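Local coordinates for protein putative acetyltransferase (Nocardia farcinica, PDB 3D9W) that probably transfers acetyl groups from acetyl-coenzyme A to the nitrogen of arylamines, as an arylamine N-acetyltransferase, at residues Arg141-Pro146 with Trp161-Glu166; Arg145-Arg150 with Trp177-Phe182; Val132-Val137 with Tyr191-Ala196; Tyr43-Ala48 with Tyr83-Leu88. One frame throughout, in Å; residues are numbered along the deposited sequence.

Overall arrangement
All four contacts lie mainly in the interior, and they differ in chemistry. Contacts 1, 2 and 3 all reach the eight-stranded antiparallel sheet, contact 1 from a loop. Contacts 1 and 2 start from overlapping parts of one chain segment and reach the adjacent strands 161-169 and 175-183, while contact 3 joins strands 132-135 and 188-193, each next to a strand of contact 2. Contact 2 is almost wholly apolar and runs out toward the surface at Arg-150. Contact 1 sets an arginine and a water among aromatic rings, and contact 3 combines apolar packing with a buried aspartate. Contact 4, about 15 Å from contacts 1 and 3 centre to centre, joins two helices through one hydrogen bond.

Contact 1: Arg141-Pro146 with Trp161-Glu166; sequences RGPLRP and WRFRLE
The guanidinium of Arg-141 takes the six-membered end of the Trp-161 indole against one face: Trp-161 CZ3 stands 3.6 Å above the guanidinium plane, toward its rim. The planes are 79° apart, and Arg-141 NH2 lies at the indole edge, 3.6 Å from Trp-161 CE3, so the cation meets the ring's rim and does not stack over its face. In the plane of the guanidinium, at its edge, a water accepts from Arg-141 NH1 at 3.1 Å and donates to the backbone O of Arg-162 at 3.0 Å. The same water sits over one face of the Phe-163 ring, toward the rim. Phe-163 also receives Pro-143, which follows a cis peptide bond; Pro-143 CG comes obliquely to within 3.5 Å of Phe-163 CZ. Leu-144 adds a looser touch, its CD2 lying 4.3 Å from Trp-161 NE1, a nitrogen whose hydrogen bond goes to Ser-229 O. Arg-141 reaches the strand because its chain is extended, with CG opposite the backbone N (chi1 -174°), carrying the guanidinium to the rim of the Trp-161 indole. Beyond the two segments, Arg-141 NH2 forms a salt bridge with Glu-243, and the carbonyls of Arg-141 and Gly-142 accept from Arg-190. Trp-161 and Phe-163 both direct their side chains toward the loop, as alternate residues of a strand do. The buried positive charge is probably balanced by the carboxylate of Glu-243, with the water taking a further N-H; that water is the polar link between loop and strand.

Contact 2: Arg145-Arg150 with Trp177-Phe182; sequences RPYELR and WVLHQF
Two CH-pi contacts carry the packing. Leu-149 CD2 lies over the centre of the six-membered ring of Trp-177, 3.3 Å from its centroid and 10° off the normal, the two side chains crossing at about a right angle. Leu-179 CD1 lies over one face of Tyr-147, displaced toward the rim and 4.0 Å from the ring centroid; the other branch, Leu-179 CD2, reaches Tyr-147 CE1, also at 4.0 Å. Simple van der Waals contact is added where the backbone C of Arg-150 comes to the edge of the indole, 3.7 Å from Trp-177 CZ3. An inverse gamma turn centred on Leu-149 brings leucine and arginine round the same ring.

Of the polar bonds, the salt bridge in which Arg-150 NE donates to Glu-148 OE1 at 2.8 Å, from above the carboxylate plane, is on the outer side; the hydroxyl pair of Tyr-147 and Tyr-191 is buried. The Trp-177 ring also stacks with Phe-193. Strand 147-148, at one border of the eight-stranded sheet, and strand 175-183, several strands away in it, thus pack side chain to side chain across the interior, consistent with the beta-barrel domain of the arylamine N-acetyltransferase fold.

Contact 3: Val132-Val137 with Tyr191-Ala196; sequences VWMCDV and YTFTTA
Asp-136 and Tyr-191 approach from opposite directions, and Asp-136 OD2 comes to the edge of the phenol in its plane, 3.2 Å from Tyr-191 OH and 3.3 Å from Tyr-191 CE2. The carboxylate and ring planes are 76° apart. Any hydrogen bond here is weak; Tyr-191 OH also pairs with Tyr-147 OH. Two residues along each segment, the second pair is apolar: Met-134 CE touches Phe-193 CE2 at 3.7 Å, and Met-134 SD lies 5.1 Å from the ring centroid, 55° off its normal. This is an oblique Met-aromatic contact. Bends at chi2 and chi3 fold the methionine so that its methyl, more than its sulfur, meets the ring.

Around this first shell, the carboxylate is held on both oxygens: OD2 forms a salt bridge with Arg-190 NH1, and OD1 pairs with His-119 NE2. Tyr-191 itself lies against the His-119 ring and against Leu-179, while Met-134 has Leu-149 beside it. Met-134, on strand 132-135, and Asp-136, just past its end, point the same way, toward Phe-193 and Tyr-191 across the interior. Arg-190, and perhaps Tyr-191 through its weak bond, probably help to position the aspartate. The Asp-136 to His-119 pair is consistent with the aspartate and histidine of the Cys-His-Asp catalytic triad known in arylamine N-acetyltransferases.

Contact 4: Tyr43-Ala48 with Tyr83-Leu88; sequences YRHTTA and YENAGL
His-45 and Asn-85 meet through one hydrogen bond, His-45 NE2 donating to Asn-85 OD1 with an N-H...O angle of 166°. The modelled distance between His-45 NE2 and Asn-85 OD1, 2.5 Å, is short, and at this resolution its exact value carries little weight. The oxygen lies close to the imidazole plane, at the ring's edge, whereas the imidazole and amide planes are 61° apart; seen from the amide, the donor is tilted out of the carbonyl plane. The side chain of His-45 leaves the helix pointing at helix 82-95, with CG opposite its own backbone N (chi1 -171°), and presents NE2 to the amide. Asn-85 starts off at an angle to the partner helix and turns only its end inward. At the other ring nitrogen, His-45 ND1 pairs with Tyr-21 OH, so the imidazole is gripped from two sides and its rotation is fixed. The ring of Phe-89 stands at about a right angle to it. Within helix 35-48, Tyr-43 O takes both Thr-47 N, at 3.1 Å, and Thr-47 OG1, at 2.8 Å, from opposite faces of its carbonyl plane. Leu-88 points toward helix 35-48 and packs on Tyr-21 and helix 66-73, while the side chains of Ala-86 and Tyr-83 pack against strand 117-125. Thr-46 meets Leu-144, and Val-137 lies against both helices, so the loop after strand 132-135 borders the helix pair together with strand 117-125.

Contact 1: Arg141-Pro146 with Trp161-Glu166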
# COMPACT_ATOMS: atom_id res chain seq x y z
N ARG A 141 4.94 -3.34 -0.85
CA ARG A 141 5.71 -4.41 -1.45
C ARG A 141 4.85 -5.14 -2.48
O ARG A 141 4.82 -6.37 -2.53
CB ARG A 141 6.17 -5.39 -0.37
CG ARG A 141 7.11 -6.51 -0.84
CD ARG A 141 7.54 -7.33 0.35
NE ARG A 141 8.48 -8.41 0.04
CZ ARG A 141 8.17 -9.51 -0.63
NH1 ARG A 141 6.93 -9.71 -1.08
NH2 ARG A 141 9.09 -10.44 -0.82
N GLY A 142 4.14 -4.37 -3.30
CA GLY A 142 3.29 -4.98 -4.29
C GLY A 142 2.17 -5.71 -3.59
O GLY A 142 1.85 -5.38 -2.45
N PRO A 143 1.57 -6.73 -4.22
CA PRO A 143 1.86 -7.25 -5.56
C PRO A 143 1.73 -6.21 -6.66
O PRO A 143 0.84 -5.36 -6.60
CB PRO A 143 0.84 -8.36 -5.71
CG PRO A 143 0.70 -8.85 -4.35
CD PRO A 143 0.58 -7.58 -3.56
N LEU A 144 2.60 -6.28 -7.66
CA LEU A 144 2.56 -5.33 -8.78
C LEU A 144 1.55 -5.70 -9.88
O LEU A 144 1.60 -5.15 -10.97
CB LEU A 144 3.96 -5.15 -9.38
CG LEU A 144 4.81 -6.39 -9.65
CD1 LEU A 144 4.16 -7.25 -10.73
CD2 LEU A 144 6.20 -5.94 -10.08
N ARG A 145 0.65 -6.62 -9.56
CA ARG A 145 -0.42 -7.08 -10.45
C ARG A 145 -1.51 -7.54 -9.51
O ARG A 145 -1.22 -8.05 -8.44
CB ARG A 145 0.00 -8.27 -11.32
CG ARG A 145 1.27 -8.05 -12.14
CD ARG A 145 1.05 -8.33 -13.60
NE ARG A 145 0.68 -7.13 -14.35
CZ ARG A 145 1.52 -6.43 -15.12
NH1 ARG A 145 2.78 -6.81 -15.23
NH2 ARG A 145 1.08 -5.37 -15.79
N PRO A 146 -2.78 -7.36 -9.89
CA PRO A 146 -3.84 -7.80 -9.00
C PRO A 146 -3.90 -9.32 -8.94
O PRO A 146 -3.53 -10.01 -9.89
CB PRO A 146 -5.08 -7.20 -9.64
CG PRO A 146 -4.76 -7.28 -11.10
CD PRO A 146 -3.33 -6.83 -11.15
N TRP A 161 7.51 -12.26 -8.07
CA TRP A 161 7.32 -12.47 -6.65
C TRP A 161 6.35 -13.63 -6.48
O TRP A 161 5.34 -13.70 -7.17
CB TRP A 161 6.79 -11.18 -6.02
CG TRP A 161 7.66 -10.00 -6.38
CD1 TRP A 161 7.66 -9.31 -7.56
CD2 TRP A 161 8.72 -9.45 -5.59
NE1 TRP A 161 8.66 -8.37 -7.55
CE2 TRP A 161 9.33 -8.44 -6.36
CE3 TRP A 161 9.22 -9.72 -4.31
CZ2 TRP A 161 10.42 -7.69 -5.89
CZ3 TRP A 161 10.30 -8.98 -3.85
CH2 TRP A 161 10.88 -7.98 -4.63
N ARG A 162 6.67 -14.54 -5.56
CA ARG A 162 5.86 -15.72 -5.32
C ARG A 162 4.84 -15.57 -4.18
O ARG A 162 5.17 -15.05 -3.11
CB ARG A 162 6.79 -16.90 -5.02
CG ARG A 162 7.87 -17.08 -6.08
CD ARG A 162 9.18 -17.60 -5.47
NE ARG A 162 9.01 -18.89 -4.80
CZ ARG A 162 9.95 -19.47 -4.04
NH1 ARG A 162 11.11 -18.86 -3.85
NH2 ARG A 162 9.72 -20.65 -3.47
N PHE A 163 3.62 -16.03 -4.43
CA PHE A 163 2.52 -15.95 -3.47
C PHE A 163 1.67 -17.22 -3.40
O PHE A 163 1.89 -18.19 -4.14
CB PHE A 163 1.57 -14.80 -3.82
CG PHE A 163 2.23 -13.45 -3.85
CD1 PHE A 163 2.38 -12.72 -2.68
CD2 PHE A 163 2.68 -12.91 -5.05
CE1 PHE A 163 2.99 -11.46 -2.71
CE2 PHE A 163 3.29 -11.66 -5.09
CZ PHE A 163 3.44 -10.93 -3.91
N ARG A 164 0.68 -17.18 -2.51
CA ARG A 164 -0.28 -18.25 -2.25
C ARG A 164 -1.50 -17.61 -1.62
O ARG A 164 -1.40 -16.96 -0.58
CB ARG A 164 0.27 -19.27 -1.25
CG ARG A 164 1.28 -20.26 -1.79
CD ARG A 164 1.86 -21.10 -0.64
NE ARG A 164 2.96 -21.95 -1.10
CZ ARG A 164 3.77 -22.64 -0.30
NH1 ARG A 164 3.62 -22.58 1.02
NH2 ARG A 164 4.74 -23.40 -0.83
N LEU A 165 -2.66 -17.77 -2.25
CA LEU A 165 -3.89 -17.22 -1.70
C LEU A 165 -4.59 -18.41 -1.05
O LEU A 165 -4.79 -19.46 -1.67
CB LEU A 165 -4.78 -16.63 -2.80
CG LEU A 165 -5.55 -15.36 -2.40
CD1 LEU A 165 -6.79 -15.25 -3.27
CD2 LEU A 165 -5.96 -15.41 -0.94
N GLU A 166 -4.98 -18.23 0.20
CA GLU A 166 -5.62 -19.29 0.94
C GLU A 166 -6.98 -18.86 1.47
O GLU A 166 -7.14 -17.73 1.91
CB GLU A 166 -4.70 -19.68 2.08
CG GLU A 166 -5.13 -20.83 2.93
CD GLU A 166 -3.91 -21.50 3.53
OE1 GLU A 166 -3.12 -22.08 2.74
OE2 GLU A 166 -3.73 -21.44 4.77
O HOH W 1 6.30 -12.32 -2.59

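Contact 2: Arg145-Arg150 with Trp177-Phe182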
# COMPACT_ATOMS: atom_id res chain seq x y z
N ARG A 145 0.65 -6.62 -9.56
CA ARG A 145 -0.42 -7.08 -10.45
C ARG A 145 -1.51 -7.54 -9.51
O ARG A 145 -1.22 -8.05 -8.44
CB ARG A 145 0.00 -8.27 -11.32
CG ARG A 145 1.27 -8.05 -12.14
CD ARG A 145 1.05 -8.33 -13.60
NE ARG A 145 0.68 -7.13 -14.35
CZ ARG A 145 1.52 -6.43 -15.12
NH1 ARG A 145 2.78 -6.81 -15.23
NH2 ARG A 145 1.08 -5.37 -15.79
N PRO A 146 -2.78 -7.36 -9.89
CA PRO A 146 -3.84 -7.80 -9.00
C PRO A 146 -3.90 -9.32 -8.94
O PRO A 146 -3.53 -10.01 -9.89
CB PRO A 146 -5.08 -7.20 -9.64
CG PRO A 146 -4.76 -7.28 -11.10
CD PRO A 146 -3.33 -6.83 -11.15
N TYR A 147 -4.35 -9.86 -7.82
CA TYR A 147 -4.48 -11.30 -7.70
C TYR A 147 -5.96 -11.64 -7.59
O TYR A 147 -6.71 -10.99 -6.87
CB TYR A 147 -3.71 -11.83 -6.49
CG TYR A 147 -4.06 -11.24 -5.15
CD1 TYR A 147 -3.44 -10.08 -4.69
CD2 TYR A 147 -4.95 -11.89 -4.30
CE1 TYR A 147 -3.69 -9.59 -3.42
CE2 TYR A 147 -5.21 -11.40 -3.03
CZ TYR A 147 -4.58 -10.26 -2.59
OH TYR A 147 -4.83 -9.80 -1.32
N GLU A 148 -6.37 -12.65 -8.35
CA GLU A 148 -7.76 -13.08 -8.37
C GLU A 148 -8.26 -13.52 -7.00
O GLU A 148 -7.53 -14.16 -6.24
CB GLU A 148 -7.92 -14.22 -9.39
CG GLU A 148 -9.28 -14.88 -9.38
CD GLU A 148 -9.58 -15.61 -10.68
OE1 GLU A 148 -8.71 -16.38 -11.15
OE2 GLU A 148 -10.68 -15.41 -11.23
N LEU A 149 -9.50 -13.18 -6.68
CA LEU A 149 -10.07 -13.54 -5.39
C LEU A 149 -10.59 -14.97 -5.35
O LEU A 149 -11.79 -15.18 -5.18
CB LEU A 149 -11.21 -12.58 -5.01
CG LEU A 149 -11.55 -12.35 -3.53
CD1 LEU A 149 -13.01 -12.63 -3.30
CD2 LEU A 149 -10.68 -13.21 -2.62
N ARG A 150 -9.70 -15.96 -5.50
CA ARG A 150 -10.10 -17.36 -5.45
C ARG A 150 -9.00 -18.22 -4.82
O ARG A 150 -7.83 -17.86 -4.85
CB ARG A 150 -10.40 -17.90 -6.85
CG ARG A 150 -9.16 -18.14 -7.68
CD ARG A 150 -9.51 -18.73 -9.03
NE ARG A 150 -8.33 -18.81 -9.90
CZ ARG A 150 -7.37 -19.72 -9.78
NH1 ARG A 150 -7.43 -20.64 -8.82
NH2 ARG A 150 -6.34 -19.70 -10.61
N TRP A 177 -9.43 -14.95 4.39
CA TRP A 177 -8.40 -15.13 3.38
C TRP A 177 -7.02 -14.84 3.93
O TRP A 177 -6.85 -13.99 4.80
CB TRP A 177 -8.66 -14.22 2.18
CG TRP A 177 -9.96 -14.46 1.50
CD1 TRP A 177 -11.18 -13.94 1.84
CD2 TRP A 177 -10.18 -15.27 0.35
NE1 TRP A 177 -12.14 -14.38 0.97
CE2 TRP A 177 -11.55 -15.20 0.05
CE3 TRP A 177 -9.34 -16.06 -0.45
CZ2 TRP A 177 -12.11 -15.89 -1.04
CZ3 TRP A 177 -9.89 -16.74 -1.52
CH2 TRP A 177 -11.27 -16.65 -1.81
N VAL A 178 -6.03 -15.56 3.41
CA VAL A 178 -4.65 -15.39 3.83
C VAL A 178 -3.74 -15.36 2.62
O VAL A 178 -3.64 -16.35 1.88
CB VAL A 178 -4.19 -16.54 4.75
CG1 VAL A 178 -2.94 -16.13 5.50
CG2 VAL A 178 -5.30 -16.94 5.70
N LEU A 179 -3.07 -14.24 2.40
CA LEU A 179 -2.14 -14.11 1.29
C LEU A 179 -0.76 -14.45 1.84
O LEU A 179 -0.36 -13.93 2.87
CB LEU A 179 -2.15 -12.69 0.75
CG LEU A 179 -1.31 -12.52 -0.51
CD1 LEU A 179 -2.04 -13.16 -1.68
CD2 LEU A 179 -1.06 -11.04 -0.78
N HIS A 180 -0.04 -15.33 1.15
CA HIS A 180 1.30 -15.74 1.58
C HIS A 180 2.35 -15.21 0.62
O HIS A 180 2.22 -15.36 -0.58
CB HIS A 180 1.41 -17.27 1.62
CG HIS A 180 0.54 -17.92 2.66
ND1 HIS A 180 0.96 -18.11 3.96
CD2 HIS A 180 -0.70 -18.44 2.58
CE1 HIS A 180 0.01 -18.73 4.63
NE2 HIS A 180 -1.01 -18.94 3.82
N GLN A 181 3.42 -14.61 1.14
CA GLN A 181 4.47 -14.09 0.28
C GLN A 181 5.78 -14.77 0.64
O GLN A 181 5.96 -15.16 1.79
CB GLN A 181 4.64 -12.59 0.48
CG GLN A 181 5.06 -12.22 1.89
CD GLN A 181 5.58 -10.80 2.01
OE1 GLN A 181 4.94 -9.86 1.55
NE2 GLN A 181 6.74 -10.64 2.63
N PHE A 182 6.67 -14.92 -0.33
CA PHE A 182 7.98 -15.53 -0.11
C PHE A 182 8.99 -14.41 0.04
O PHE A 182 9.04 -13.50 -0.79
CB PHE A 182 8.38 -16.42 -1.28
CG PHE A 182 9.60 -17.26 -1.01
CD1 PHE A 182 9.51 -18.38 -0.19
CD2 PHE A 182 10.84 -16.89 -1.52
CE1 PHE A 182 10.65 -19.13 0.12
CE2 PHE A 182 11.99 -17.63 -1.22
CZ PHE A 182 11.90 -18.75 -0.39

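Contact 3: Val132-Val137 with Tyr191-Ala196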
# COMPACT_ATOMS: atom_id res chain seq x y z
N VAL A 132 -13.24 -11.73 -9.88
CA VAL A 132 -13.00 -10.74 -8.84
C VAL A 132 -11.50 -10.54 -8.64
O VAL A 132 -10.77 -11.51 -8.42
CB VAL A 132 -13.62 -11.19 -7.52
CG1 VAL A 132 -13.30 -10.20 -6.42
CG2 VAL A 132 -15.12 -11.34 -7.70
N TRP A 133 -11.04 -9.30 -8.70
CA TRP A 133 -9.63 -9.03 -8.52
C TRP A 133 -9.32 -8.22 -7.27
O TRP A 133 -9.99 -7.23 -6.96
CB TRP A 133 -9.06 -8.33 -9.75
CG TRP A 133 -9.26 -9.15 -10.96
CD1 TRP A 133 -10.33 -9.11 -11.81
CD2 TRP A 133 -8.42 -10.20 -11.42
NE1 TRP A 133 -10.21 -10.08 -12.77
CE2 TRP A 133 -9.04 -10.77 -12.56
CE3 TRP A 133 -7.20 -10.73 -10.98
CZ2 TRP A 133 -8.48 -11.83 -13.27
CZ3 TRP A 133 -6.64 -11.79 -11.68
CH2 TRP A 133 -7.29 -12.33 -12.82
N MET A 134 -8.29 -8.67 -6.55
CA MET A 134 -7.85 -8.00 -5.33
C MET A 134 -6.69 -7.10 -5.68
O MET A 134 -5.69 -7.55 -6.21
CB MET A 134 -7.40 -9.03 -4.30
CG MET A 134 -8.51 -9.90 -3.78
SD MET A 134 -9.77 -8.89 -3.03
CE MET A 134 -8.79 -8.09 -1.74
N CYS A 135 -6.85 -5.81 -5.40
CA CYS A 135 -5.78 -4.85 -5.68
C CYS A 135 -5.20 -4.33 -4.37
O CYS A 135 -5.84 -3.58 -3.63
CB CYS A 135 -6.30 -3.69 -6.53
SG CYS A 135 -6.90 -4.19 -8.18
N ASP A 136 -3.98 -4.77 -4.07
CA ASP A 136 -3.28 -4.34 -2.87
C ASP A 136 -2.18 -3.39 -3.33
O ASP A 136 -1.04 -3.78 -3.57
CB ASP A 136 -2.69 -5.55 -2.15
CG ASP A 136 -2.00 -5.17 -0.87
OD1 ASP A 136 -2.34 -4.09 -0.34
OD2 ASP A 136 -1.14 -5.95 -0.38
N VAL A 137 -2.55 -2.13 -3.48
CA VAL A 137 -1.63 -1.13 -3.97
C VAL A 137 -0.98 -0.27 -2.90
O VAL A 137 -0.19 0.62 -3.21
CB VAL A 137 -2.34 -0.19 -4.99
CG1 VAL A 137 -2.72 -0.96 -6.25
CG2 VAL A 137 -3.58 0.43 -4.35
N TYR A 191 -0.88 -11.11 5.41
CA TYR A 191 -2.03 -10.65 6.17
C TYR A 191 -3.25 -11.52 5.96
O TYR A 191 -3.22 -12.49 5.22
CB TYR A 191 -2.37 -9.22 5.75
CG TYR A 191 -2.59 -9.02 4.25
CD1 TYR A 191 -3.57 -9.74 3.56
CD2 TYR A 191 -1.81 -8.11 3.53
CE1 TYR A 191 -3.76 -9.56 2.19
CE2 TYR A 191 -2.00 -7.92 2.16
CZ TYR A 191 -2.97 -8.65 1.50
OH TYR A 191 -3.13 -8.46 0.15
N THR A 192 -4.33 -11.17 6.64
CA THR A 192 -5.58 -11.90 6.49
C THR A 192 -6.68 -10.86 6.26
O THR A 192 -6.55 -9.72 6.69
CB THR A 192 -5.94 -12.70 7.75
OG1 THR A 192 -6.28 -11.79 8.81
CG2 THR A 192 -4.79 -13.58 8.16
N PHE A 193 -7.76 -11.24 5.58
CA PHE A 193 -8.86 -10.31 5.36
C PHE A 193 -10.19 -11.01 5.14
O PHE A 193 -10.24 -12.17 4.74
CB PHE A 193 -8.57 -9.38 4.18
CG PHE A 193 -8.56 -10.07 2.84
CD1 PHE A 193 -7.41 -10.68 2.38
CD2 PHE A 193 -9.68 -10.04 2.02
CE1 PHE A 193 -7.37 -11.25 1.11
CE2 PHE A 193 -9.65 -10.61 0.77
CZ PHE A 193 -8.50 -11.21 0.30
N THR A 194 -11.27 -10.28 5.43
CA THR A 194 -12.61 -10.80 5.26
C THR A 194 -13.20 -10.12 4.04
O THR A 194 -12.57 -9.25 3.45
CB THR A 194 -13.51 -10.51 6.48
OG1 THR A 194 -13.72 -9.09 6.62
CG2 THR A 194 -12.88 -11.06 7.75
N THR A 195 -14.41 -10.51 3.65
CA THR A 195 -15.02 -9.90 2.49
C THR A 195 -16.09 -8.90 2.87
O THR A 195 -16.98 -8.58 2.09
CB THR A 195 -15.63 -10.95 1.58
OG1 THR A 195 -16.46 -11.82 2.35
CG2 THR A 195 -14.53 -11.74 0.89
N ALA A 196 -16.00 -8.40 4.10
CA ALA A 196 -16.95 -7.41 4.59
C ALA A 196 -16.79 -6.12 3.78
O ALA A 196 -15.68 -5.60 3.64
CB ALA A 196 -16.68 -7.12 6.06

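Contact 4: Tyr43-Ala48 with Tyr83-Leu88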
# COMPACT_ATOMS: atom_id res chain seq x y z
N TYR A 43 0.46 -2.21 -11.57
CA TYR A 43 1.90 -2.26 -11.78
C TYR A 43 2.55 -0.87 -11.73
O TYR A 43 3.51 -0.65 -10.99
CB TYR A 43 2.17 -2.94 -13.12
CG TYR A 43 3.62 -3.10 -13.49
CD1 TYR A 43 4.37 -2.01 -13.93
CD2 TYR A 43 4.23 -4.35 -13.43
CE1 TYR A 43 5.70 -2.16 -14.33
CE2 TYR A 43 5.56 -4.51 -13.83
CZ TYR A 43 6.28 -3.41 -14.28
OH TYR A 43 7.58 -3.57 -14.70
N ARG A 44 2.01 0.06 -12.50
CA ARG A 44 2.54 1.42 -12.55
C ARG A 44 2.57 2.08 -11.18
O ARG A 44 3.58 2.65 -10.78
CB ARG A 44 1.71 2.28 -13.50
CG ARG A 44 1.66 1.81 -14.93
CD ARG A 44 3.04 1.71 -15.51
NE ARG A 44 3.01 1.47 -16.95
CZ ARG A 44 4.09 1.24 -17.69
NH1 ARG A 44 5.29 1.23 -17.13
NH2 ARG A 44 3.97 1.02 -19.00
N HIS A 45 1.44 2.00 -10.48
CA HIS A 45 1.28 2.60 -9.15
C HIS A 45 2.21 1.98 -8.12
O HIS A 45 2.97 2.68 -7.46
CB HIS A 45 -0.18 2.45 -8.68
CG HIS A 45 -0.50 3.21 -7.42
ND1 HIS A 45 -1.53 4.13 -7.36
CD2 HIS A 45 0.04 3.17 -6.18
CE1 HIS A 45 -1.60 4.62 -6.13
NE2 HIS A 45 -0.66 4.05 -5.40
N THR A 46 2.16 0.66 -7.98
CA THR A 46 3.01 0.01 -7.00
C THR A 46 4.49 0.23 -7.23
O THR A 46 5.27 0.21 -6.29
CB THR A 46 2.75 -1.50 -6.95
OG1 THR A 46 2.85 -2.05 -8.27
CG2 THR A 46 1.36 -1.77 -6.36
N THR A 47 4.88 0.46 -8.49
CA THR A 47 6.30 0.66 -8.80
C THR A 47 6.69 2.12 -8.98
O THR A 47 7.85 2.44 -9.22
CB THR A 47 6.73 -0.12 -10.06
OG1 THR A 47 6.05 0.39 -11.21
CG2 THR A 47 6.42 -1.59 -9.90
N ALA A 48 5.71 3.01 -8.84
CA ALA A 48 5.96 4.43 -9.00
C ALA A 48 5.86 5.21 -7.68
O ALA A 48 6.75 6.02 -7.37
CB ALA A 48 4.99 5.02 -10.01
N TYR A 83 -3.80 3.37 3.37
CA TYR A 83 -4.99 4.19 3.15
C TYR A 83 -4.80 5.29 2.11
O TYR A 83 -5.62 5.47 1.22
CB TYR A 83 -5.45 4.80 4.47
CG TYR A 83 -5.97 3.80 5.49
CD1 TYR A 83 -7.17 3.12 5.29
CD2 TYR A 83 -5.25 3.53 6.66
CE1 TYR A 83 -7.64 2.20 6.22
CE2 TYR A 83 -5.71 2.61 7.59
CZ TYR A 83 -6.91 1.95 7.36
OH TYR A 83 -7.39 1.05 8.28
N GLU A 84 -3.71 6.03 2.23
CA GLU A 84 -3.43 7.10 1.29
C GLU A 84 -3.35 6.53 -0.12
O GLU A 84 -3.97 7.04 -1.05
CB GLU A 84 -2.10 7.78 1.65
CG GLU A 84 -2.11 8.49 3.00
CD GLU A 84 -0.72 8.85 3.48
OE1 GLU A 84 0.03 7.94 3.87
OE2 GLU A 84 -0.37 10.05 3.47
N ASN A 85 -2.60 5.45 -0.26
CA ASN A 85 -2.43 4.80 -1.55
C ASN A 85 -3.71 4.21 -2.11
O ASN A 85 -4.05 4.45 -3.27
CB ASN A 85 -1.37 3.71 -1.44
CG ASN A 85 -0.02 4.15 -1.94
OD1 ASN A 85 0.12 4.57 -3.08
ND2 ASN A 85 0.98 4.07 -1.09
N ALA A 86 -4.43 3.45 -1.30
CA ALA A 86 -5.66 2.83 -1.77
C ALA A 86 -6.73 3.86 -2.11
O ALA A 86 -7.47 3.71 -3.08
CB ALA A 86 -6.18 1.85 -0.72
N GLY A 87 -6.80 4.92 -1.31
CA GLY A 87 -7.78 5.97 -1.53
C GLY A 87 -7.65 6.64 -2.88
O GLY A 87 -8.64 6.96 -3.54
N LEU A 88 -6.41 6.85 -3.28
CA LEU A 88 -6.13 7.48 -4.56
C LEU A 88 -6.40 6.49 -5.68
O LEU A 88 -7.04 6.82 -6.68
CB LEU A 88 -4.67 7.93 -4.61
CG LEU A 88 -4.26 8.78 -5.81
CD1 LEU A 88 -5.08 10.05 -5.82
CD2 LEU A 88 -2.77 9.09 -5.72